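PDB 2DYO: autophagy protein 5 from Saccharomyces cerevisiae, which takes part in autophagic vesicle formation and cytoplasm-to-vacuole transport, and is required for nucleophagy and mitophagy. Local coordinates for residues R41-V49 / W86-D95. Sequence-based numbering, arbitrary orientation.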
ATOM      1  N   ARG A  41      -9.605 -10.915   2.303  1.00 22.31           N
ATOM      2  CA  ARG A  41      -8.163 -11.003   2.166  1.00 21.98           C
ATOM      3  C   ARG A  41      -7.823  -9.931   1.146  1.00 23.41           C
ATOM      4  O   ARG A  41      -8.407  -9.885   0.058  1.00 21.78           O
ATOM      5  CB  ARG A  41      -7.750 -12.386   1.659  1.00 21.26           C
ATOM      6  CG  ARG A  41      -7.843 -13.462   2.733  1.00 24.14           C
ATOM      7  CD  ARG A  41      -6.759 -13.265   3.791  1.00 24.32           C
ATOM      8  NE  ARG A  41      -5.449 -13.712   3.324  1.00 22.27           N
ATOM      9  CZ  ARG A  41      -4.324 -13.583   4.022  1.00 23.17           C
ATOM     10  NH1 ARG A  41      -4.348 -13.014   5.217  1.00 24.77           N
ATOM     11  NH2 ARG A  41      -3.176 -14.026   3.530  1.00 24.84           N
ATOM     12  N   VAL A  42      -6.891  -9.057   1.511  1.00 24.09           N
ATOM     13  CA  VAL A  42      -6.494  -7.952   0.652  1.00 21.53           C
ATOM     14  C   VAL A  42      -4.985  -7.935   0.448  1.00 22.52           C
ATOM     15  O   VAL A  42      -4.224  -8.021   1.414  1.00 22.84           O
ATOM     16  CB  VAL A  42      -6.913  -6.610   1.286  1.00 22.01           C
ATOM     17  CG1 VAL A  42      -6.413  -5.447   0.448  1.00 18.76           C
ATOM     18  CG2 VAL A  42      -8.428  -6.559   1.436  1.00 19.77           C
ATOM     19  N   PRO A  43      -4.536  -7.831  -0.813  1.00 19.90           N
ATOM     20  CA  PRO A  43      -3.097  -7.801  -1.082  1.00 19.06           C
ATOM     21  C   PRO A  43      -2.462  -6.572  -0.431  1.00 18.33           C
ATOM     22  O   PRO A  43      -3.128  -5.553  -0.219  1.00 16.35           O
ATOM     23  CB  PRO A  43      -3.027  -7.712  -2.610  1.00 20.75           C
ATOM     24  CG  PRO A  43      -4.296  -8.400  -3.058  1.00 18.60           C
ATOM     25  CD  PRO A  43      -5.308  -7.866  -2.070  1.00 18.85           C
ATOM     26  N   ARG A  44      -1.183  -6.673  -0.092  1.00 17.04           N
ATOM     27  CA  ARG A  44      -0.485  -5.528   0.468  1.00 15.79           C
ATOM     28  C   ARG A  44      -0.319  -4.541  -0.690  1.00 14.76           C
ATOM     29  O   ARG A  44      -0.375  -3.327  -0.507  1.00 15.49           O
ATOM     30  CB  ARG A  44       0.893  -5.941   0.993  1.00 17.10           C
ATOM     31  CG  ARG A  44       0.927  -6.278   2.485  1.00 17.13           C
ATOM     32  CD  ARG A  44       2.305  -6.798   2.877  1.00 17.22           C
ATOM     33  NE  ARG A  44       2.519  -6.819   4.320  1.00 17.25           N
ATOM     34  CZ  ARG A  44       3.005  -5.797   5.017  1.00 19.34           C
ATOM     35  NH1 ARG A  44       3.167  -5.904   6.329  1.00 17.22           N
ATOM     36  NH2 ARG A  44       3.332  -4.665   4.402  1.00 18.53           N
ATOM     37  N   GLU A  45      -0.141  -5.082  -1.893  1.00 15.11           N
ATOM     38  CA  GLU A  45       0.056  -4.250  -3.075  1.00 16.97           C
ATOM     39  C   GLU A  45      -1.228  -3.929  -3.840  1.00 16.77           C
ATOM     40  O   GLU A  45      -1.443  -4.421  -4.954  1.00 14.81           O
ATOM     41  CB  GLU A  45       1.052  -4.915  -4.028  1.00 15.14           C
ATOM     42  CG  GLU A  45       2.413  -5.237  -3.417  1.00 18.12           C
ATOM     43  CD  GLU A  45       3.300  -4.018  -3.217  1.00 21.12           C
ATOM     44  OE1 GLU A  45       4.510  -4.226  -2.999  1.00 24.37           O
ATOM     45  OE2 GLU A  45       2.806  -2.865  -3.266  1.00 18.63           O
ATOM     46  N   THR A  46      -2.075  -3.101  -3.238  1.00 17.35           N
ATOM     47  CA  THR A  46      -3.309  -2.672  -3.885  1.00 18.07           C
ATOM     48  C   THR A  46      -3.868  -1.512  -3.079  1.00 19.30           C
ATOM     49  O   THR A  46      -3.219  -1.046  -2.145  1.00 16.42           O
ATOM     50  CB  THR A  46      -4.356  -3.820  -3.961  1.00 21.67           C
ATOM     51  OG1 THR A  46      -5.425  -3.431  -4.837  1.00 21.20           O
ATOM     52  CG2 THR A  46      -4.934  -4.129  -2.576  1.00 19.70           C
ATOM     53  N   TYR A  47      -5.054  -1.032  -3.445  1.00 18.62           N
ATOM     54  CA  TYR A  47      -5.685   0.067  -2.719  1.00 18.18           C
ATOM     55  C   TYR A  47      -7.001  -0.419  -2.113  1.00 20.89           C
ATOM     56  O   TYR A  47      -7.698  -1.245  -2.711  1.00 20.59           O
ATOM     57  CB  TYR A  47      -6.017   1.241  -3.646  1.00 17.87           C
ATOM     58  CG  TYR A  47      -4.831   1.969  -4.243  1.00 18.75           C
ATOM     59  CD1 TYR A  47      -3.825   2.505  -3.435  1.00 17.22           C
ATOM     60  CD2 TYR A  47      -4.756   2.187  -5.616  1.00 18.01           C
ATOM     61  CE1 TYR A  47      -2.777   3.247  -3.991  1.00 18.79           C
ATOM     62  CE2 TYR A  47      -3.722   2.920  -6.176  1.00 17.57           C
ATOM     63  CZ  TYR A  47      -2.740   3.450  -5.367  1.00 17.84           C
ATOM     64  OH  TYR A  47      -1.740   4.200  -5.943  1.00 19.49           O
ATOM     65  N   LEU A  48      -7.356   0.120  -0.951  1.00 18.82           N
ATOM     66  CA  LEU A  48      -8.603  -0.261  -0.294  1.00 20.01           C
ATOM     67  C   LEU A  48      -9.804   0.077  -1.170  1.00 21.80           C
ATOM     68  O   LEU A  48     -10.822  -0.600  -1.146  1.00 22.31           O
ATOM     69  CB  LEU A  48      -8.737   0.464   1.056  1.00 20.60           C
ATOM     70  CG  LEU A  48      -7.791   0.032   2.186  1.00 21.63           C
ATOM     71  CD1 LEU A  48      -7.942   0.996   3.362  1.00 19.19           C
ATOM     72  CD2 LEU A  48      -8.109  -1.386   2.613  1.00 21.27           C
ATOM     73  N   VAL A  49      -9.671   1.150  -1.936  1.00 20.43           N
ATOM     74  CA  VAL A  49     -10.730   1.612  -2.816  1.00 21.18           C
ATOM     75  C   VAL A  49     -11.113   0.600  -3.903  1.00 21.90           C
ATOM     76  O   VAL A  49     -12.201   0.675  -4.483  1.00 24.39           O
ATOM     77  CB  VAL A  49     -10.339   2.968  -3.414  0.50 20.03           C
ATOM     78  CG1 VAL A  49      -9.718   2.805  -4.781  0.50 17.98           C
ATOM     79  CG2 VAL A  49     -11.535   3.901  -3.401  0.50 18.06           C
ATOM     80  N   TRP A  86      -6.893   6.358   1.395  1.00 23.17           N
ATOM     81  CA  TRP A  86      -6.962   5.185   0.531  1.00 21.76           C
ATOM     82  C   TRP A  86      -5.859   5.189  -0.526  1.00 20.13           C
ATOM     83  O   TRP A  86      -5.528   4.142  -1.077  1.00 19.12           O
ATOM     84  CB  TRP A  86      -8.329   5.080  -0.174  1.00 23.09           C
ATOM     85  CG  TRP A  86      -8.600   6.162  -1.181  1.00 24.20           C
ATOM     86  CD1 TRP A  86      -9.365   7.280  -0.997  1.00 23.26           C
ATOM     87  CD2 TRP A  86      -8.052   6.264  -2.503  1.00 25.35           C
ATOM     88  NE1 TRP A  86      -9.323   8.078  -2.120  1.00 25.38           N
ATOM     89  CE2 TRP A  86      -8.525   7.478  -3.059  1.00 26.56           C
ATOM     90  CE3 TRP A  86      -7.206   5.451  -3.272  1.00 25.97           C
ATOM     91  CZ2 TRP A  86      -8.178   7.899  -4.348  1.00 26.19           C
ATOM     92  CZ3 TRP A  86      -6.860   5.872  -4.557  1.00 26.22           C
ATOM     93  CH2 TRP A  86      -7.347   7.086  -5.079  1.00 27.40           C
ATOM     94  N   ASN A  87      -5.280   6.357  -0.796  1.00 21.20           N
ATOM     95  CA  ASN A  87      -4.259   6.469  -1.836  1.00 20.50           C
ATOM     96  C   ASN A  87      -2.829   6.028  -1.511  1.00 22.30           C
ATOM     97  O   ASN A  87      -1.870   6.538  -2.087  1.00 20.96           O
ATOM     98  CB  ASN A  87      -4.248   7.897  -2.417  1.00 23.06           C
ATOM     99  CG  ASN A  87      -4.077   8.971  -1.359  1.00 23.19           C
ATOM    100  OD1 ASN A  87      -3.081   9.701  -1.352  1.00 28.34           O
ATOM    101  ND2 ASN A  87      -5.050   9.084  -0.471  1.00 21.31           N
ATOM    102  N   TYR A  88      -2.688   5.092  -0.582  1.00 18.83           N
ATOM    103  CA  TYR A  88      -1.379   4.534  -0.249  1.00 18.68           C
ATOM    104  C   TYR A  88      -1.582   3.037  -0.312  1.00 15.48           C
ATOM    105  O   TYR A  88      -2.669   2.556  -0.008  1.00 15.74           O
ATOM    106  CB  TYR A  88      -0.936   4.914   1.170  1.00 18.63           C
ATOM    107  CG  TYR A  88      -0.529   6.355   1.295  1.00 22.86           C
ATOM    108  CD1 TYR A  88      -1.471   7.343   1.564  1.00 22.45           C
ATOM    109  CD2 TYR A  88       0.795   6.742   1.093  1.00 24.23           C
ATOM    110  CE1 TYR A  88      -1.106   8.688   1.630  1.00 24.93           C
ATOM    111  CE2 TYR A  88       1.173   8.081   1.152  1.00 27.63           C
ATOM    112  CZ  TYR A  88       0.213   9.048   1.422  1.00 27.99           C
ATOM    113  OH  TYR A  88       0.581  10.370   1.479  1.00 29.23           O
ATOM    114  N   PRO A  89      -0.551   2.276  -0.711  1.00 16.12           N
ATOM    115  CA  PRO A  89      -0.751   0.825  -0.764  1.00 16.01           C
ATOM    116  C   PRO A  89      -1.213   0.334   0.601  1.00 16.50           C
ATOM    117  O   PRO A  89      -0.793   0.861   1.628  1.00 18.11           O
ATOM    118  CB  PRO A  89       0.638   0.290  -1.117  1.00 16.32           C
ATOM    119  CG  PRO A  89       1.237   1.407  -1.931  1.00 16.06           C
ATOM    120  CD  PRO A  89       0.804   2.645  -1.161  1.00 17.48           C
ATOM    121  N   VAL A  90      -2.066  -0.682   0.606  1.00 17.47           N
ATOM    122  CA  VAL A  90      -2.576  -1.260   1.846  1.00 17.51           C
ATOM    123  C   VAL A  90      -1.444  -1.678   2.788  1.00 17.53           C
ATOM    124  O   VAL A  90      -1.534  -1.476   4.000  1.00 19.77           O
ATOM    125  CB  VAL A  90      -3.472  -2.494   1.532  1.00 18.63           C
ATOM    126  CG1 VAL A  90      -3.891  -3.204   2.822  1.00 19.83           C
ATOM    127  CG2 VAL A  90      -4.705  -2.035   0.764  1.00 16.29           C
ATOM    128  N   GLY A  91      -0.384  -2.258   2.233  1.00 14.61           N
ATOM    129  CA  GLY A  91       0.731  -2.690   3.062  1.00 15.29           C
ATOM    130  C   GLY A  91       1.438  -1.530   3.739  1.00 16.01           C
ATOM    131  O   GLY A  91       1.941  -1.662   4.858  1.00 16.00           O
ATOM    132  N   VAL A  92       1.500  -0.396   3.049  1.00 16.75           N
ATOM    133  CA  VAL A  92       2.129   0.809   3.584  1.00 16.34           C
ATOM    134  C   VAL A  92       1.265   1.379   4.710  1.00 16.63           C
ATOM    135  O   VAL A  92       1.778   1.869   5.723  1.00 16.37           O
ATOM    136  CB  VAL A  92       2.327   1.867   2.466  1.00 16.37           C
ATOM    137  CG1 VAL A  92       2.818   3.192   3.061  1.00 16.26           C
ATOM    138  CG2 VAL A  92       3.367   1.353   1.454  1.00 15.87           C
ATOM    139  N   LEU A  93      -0.050   1.320   4.532  1.00 15.52           N
ATOM    140  CA  LEU A  93      -0.959   1.800   5.569  1.00 17.66           C
ATOM    141  C   LEU A  93      -0.786   0.890   6.782  1.00 19.01           C
ATOM    142  O   LEU A  93      -0.727   1.355   7.927  1.00 19.21           O
ATOM    143  CB  LEU A  93      -2.412   1.741   5.083  1.00 18.23           C
ATOM    144  CG  LEU A  93      -2.853   2.751   4.013  1.00 19.45           C
ATOM    145  CD1 LEU A  93      -4.284   2.448   3.580  1.00 22.29           C
ATOM    146  CD2 LEU A  93      -2.760   4.163   4.564  1.00 22.28           C
ATOM    147  N   PHE A  94      -0.685  -0.412   6.519  1.00 17.76           N
ATOM    148  CA  PHE A  94      -0.527  -1.396   7.587  1.00 19.91           C
ATOM    149  C   PHE A  94       0.753  -1.155   8.382  1.00 20.95           C
ATOM    150  O   PHE A  94       0.732  -1.147   9.614  1.00 21.94           O
ATOM    151  CB  PHE A  94      -0.494  -2.816   7.010  1.00 21.14           C
ATOM    152  CG  PHE A  94      -0.402  -3.892   8.061  1.00 23.39           C
ATOM    153  CD1 PHE A  94      -1.530  -4.292   8.767  1.00 25.99           C
ATOM    154  CD2 PHE A  94       0.817  -4.491   8.353  1.00 24.85           C
ATOM    155  CE1 PHE A  94      -1.444  -5.282   9.753  1.00 27.64           C
ATOM    156  CE2 PHE A  94       0.915  -5.479   9.336  1.00 27.71           C
ATOM    157  CZ  PHE A  94      -0.220  -5.876  10.034  1.00 25.09           C
ATOM    158  N   ASP A  95       1.869  -0.979   7.678  1.00 20.33           N
ATOM    159  CA  ASP A  95       3.153  -0.749   8.333  1.00 22.15           C
ATOM    160  C   ASP A  95       3.092   0.483   9.218  1.00 24.55           C
ATOM    161  O   ASP A  95       3.653   0.503  10.312  1.00 23.81           O
ATOM    162  CB  ASP A  95       4.269  -0.571   7.299  1.00 20.85           C
ATOM    163  CG  ASP A  95       4.599  -1.852   6.565  1.00 19.25           C
ATOM    164  OD1 ASP A  95       4.003  -2.895   6.893  1.00 19.47           O
ATOM    165  OD2 ASP A  95       5.464  -1.820   5.664  1.00 19.14           O
TER
HETATM  166  O   HOH W   1      -0.088   5.065  -4.091  1.00 18.92           O
HETATM  167  O   HOH W   2      -5.336   1.784   0.303  1.00 19.55           O
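R44 lies alongside G91 and reaches on to D95, a worked example of one long side chain joining a loop to a helix at two points, first by its stem and again by its guanidinium. Its CB lies 3.9 Å from G91 CA and its CG 3.6 Å from the same atom; G91 lets the stem come this near, with no side chain between. The chain stays extended from CG to NE (chi2 175°), carrying the guanidinium one helical turn onward to D95. There NH1 and NH2 both grip D95 OD1, at 3.2 Å and 3.1 Å, end-on and nearly in the guanidinium plane, although the carboxylate is turned 51° against it. NH1 also passes 3.4 Å from CD2 of F94, and makes a second salt bridge to an acidic side chain of the other protein's chain; D95 OD2 is taken by the backbone N of G257. Replacing R44 by alanine would probably leave both D95 OD1 and that acidic side chain of the other protein without their cationic mate, and open a gap beside G91.

Both segments belong to the ubiquitin-like UblA domain, a beta-grasp fold, where the loop leaving edge strand 37-43 meets the start of helix 90-98, which comes between strands 82-84 and 118-126 in the chain and touches L16 of strand 15-22. Two backbone bonds fasten that start: V90 N donates to T46 O, and G91 N to R44 O. Between the segments V90 CG2 reaches V42 CG1, T46 CG2 and L48 CD2, all within 3.9 Å. Farther along, W86 directs its edge at the face of Y47, the planes 89° apart, while V49 CB sits over one face of the indole. One water takes the N-H of L48 and donates to the carbonyl oxygens of W86 and Y88.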